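Local coordinates for protein (upstream stimulatory factor) (Homo sapiens, PDB 1AN4) that binds the symmetrical E-box sequence CACGTG in viral and cellular promoters as a basic helix-loop-helix dimer and activates transcription, at residues C[31-35]-C[47-52]. The protein carries 2 engineered substitutions. Coordinates in Å, arbitrary orientation, origin at the centre of the assembly. Residues are numbered along the deposited sequence.
Sequences IPDSS and GILSKA. Engineered in segment 31-35: Ser-34 (natural residue Cys).
Asp-33, its chi1 in the t well, carries its carboxylate to the backbone of 47-52, where an acid suits an amide donor: Lys-51 N donates to Asp-33 OD2 (3.1 Å, 145°), though both atoms are crowded in the model. Ser-35 OG (chi1 m), short enough to stay beside the backbone, stands 2.7 Å from Gly-47 O and 2.6 Å from Asp-33 OD1, its one proton within reach of both. Gly-47 lacks the CB that would lie 3.4 Å from Ser-35 OG. Segment 31-35 is irregular, extended at Asp-33 (phi/psi -115/175); CA atoms pair Ile-31 with Ala-52 (5.6 Å), Asp-33 with Lys-51 (5.1 Å) and Ser-35 with Gly-47 (5.2 Å). Beyond the polar group, branched Ile-31 CG2 lies 3.9 Å from Ile-48 CD1, and Ile-31 CD1 4.1 Å from small Ala-52 CB; Ile-31 also touches Ile-56. Lys-51 CA-to-CB points toward 31-35, but its long chain runs on to an NZ salt bridge with Asp-54. Leu-49 packs on Trp-23 of the second subunit. The segments thus draw together the ends of the loop between the two helices of the basic helix-loop-helix DNA-binding domain.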
loop_
_atom_site.group_PDB
_atom_site.type_symbol
_atom_site.label_atom_id
_atom_site.label_comp_id
_atom_site.label_asym_id
_atom_site.label_seq_id
_atom_site.Cartn_x
_atom_site.Cartn_y
_atom_site.Cartn_z
ATOM N N ILE C 31 -3.964 0.093 -12.594
ATOM C CA ILE C 31 -4.625 -1.163 -12.257
ATOM C C ILE C 31 -6.128 -0.915 -12.289
ATOM O O ILE C 31 -6.755 -0.597 -11.262
ATOM C CB ILE C 31 -4.192 -1.714 -10.886
ATOM C CG1 ILE C 31 -2.713 -2.090 -10.931
ATOM C CG2 ILE C 31 -5.051 -2.921 -10.495
ATOM C CD1 ILE C 31 -2.283 -2.830 -9.741
ATOM N N PRO C 32 -6.732 -1.129 -13.473
ATOM C CA PRO C 32 -8.157 -0.951 -13.748
ATOM C C PRO C 32 -8.935 -1.508 -12.578
ATOM O O PRO C 32 -9.066 -2.723 -12.454
ATOM C CB PRO C 32 -8.353 -1.801 -14.996
ATOM C CG PRO C 32 -7.036 -1.698 -15.699
ATOM C CD PRO C 32 -6.101 -1.916 -14.555
ATOM N N ASP C 33 -9.439 -0.626 -11.723
ATOM C CA ASP C 33 -10.161 -1.050 -10.529
ATOM C C ASP C 33 -11.664 -0.701 -10.405
ATOM O O ASP C 33 -12.243 -0.035 -11.259
ATOM C CB ASP C 33 -9.345 -0.584 -9.316
ATOM C CG ASP C 33 -10.138 -0.559 -8.027
ATOM O OD1 ASP C 33 -10.773 0.483 -7.757
ATOM O OD2 ASP C 33 -10.137 -1.570 -7.290
ATOM N N SER C 34 -12.270 -1.211 -9.332
ATOM C CA SER C 34 -13.683 -1.067 -8.961
ATOM C C SER C 34 -14.048 0.206 -8.175
ATOM O O SER C 34 -15.053 0.215 -7.454
ATOM C CB SER C 34 -14.089 -2.290 -8.098
ATOM O OG SER C 34 -13.566 -3.536 -8.583
ATOM N N SER C 35 -13.288 1.286 -8.332
ATOM C CA SER C 35 -13.577 2.521 -7.584
ATOM C C SER C 35 -14.813 3.398 -7.938
ATOM O O SER C 35 -14.680 4.521 -8.443
ATOM C CB SER C 35 -12.309 3.370 -7.459
ATOM O OG SER C 35 -11.355 2.710 -6.640
ATOM N N GLY C 47 -10.226 1.481 -2.226
ATOM C CA GLY C 47 -11.346 1.158 -3.078
ATOM C C GLY C 47 -10.683 0.622 -4.347
ATOM O O GLY C 47 -11.360 0.381 -5.351
ATOM N N ILE C 48 -9.347 0.479 -4.292
ATOM C CA ILE C 48 -8.511 -0.053 -5.385
ATOM C C ILE C 48 -7.918 -1.371 -4.941
ATOM O O ILE C 48 -8.159 -2.372 -5.596
ATOM C CB ILE C 48 -7.322 0.911 -5.857
ATOM C CG1 ILE C 48 -7.121 0.814 -7.367
ATOM C CG2 ILE C 48 -5.948 0.492 -5.284
ATOM C CD1 ILE C 48 -6.522 -0.478 -7.808
ATOM N N LEU C 49 -7.219 -1.375 -3.793
ATOM C CA LEU C 49 -6.551 -2.574 -3.251
ATOM C C LEU C 49 -7.420 -3.776 -3.450
ATOM O O LEU C 49 -6.968 -4.927 -3.461
ATOM C CB LEU C 49 -6.211 -2.394 -1.781
ATOM C CG LEU C 49 -5.776 -3.638 -1.019
ATOM C CD1 LEU C 49 -7.018 -4.371 -0.624
ATOM C CD2 LEU C 49 -4.781 -4.500 -1.791
ATOM N N SER C 50 -8.695 -3.465 -3.474
ATOM C CA SER C 50 -9.713 -4.403 -3.736
ATOM C C SER C 50 -9.227 -5.042 -5.036
ATOM O O SER C 50 -8.728 -6.163 -5.036
ATOM C CB SER C 50 -10.976 -3.607 -3.963
ATOM O OG SER C 50 -10.693 -2.233 -3.736
ATOM N N LYS C 51 -9.292 -4.306 -6.131
ATOM C CA LYS C 51 -8.848 -4.868 -7.387
ATOM C C LYS C 51 -7.316 -5.057 -7.453
ATOM O O LYS C 51 -6.848 -6.184 -7.523
ATOM C CB LYS C 51 -9.397 -4.039 -8.562
ATOM C CG LYS C 51 -9.254 -4.662 -9.965
ATOM C CD LYS C 51 -9.980 -6.018 -10.159
ATOM C CE LYS C 51 -9.626 -6.642 -11.526
ATOM N NZ LYS C 51 -10.122 -8.052 -11.630
ATOM N N ALA C 52 -6.555 -3.971 -7.384
ATOM C CA ALA C 52 -5.083 -3.988 -7.465
ATOM C C ALA C 52 -4.448 -5.350 -7.585
ATOM O O ALA C 52 -4.347 -5.894 -8.703
ATOM C CB ALA C 52 -4.451 -3.217 -6.279
#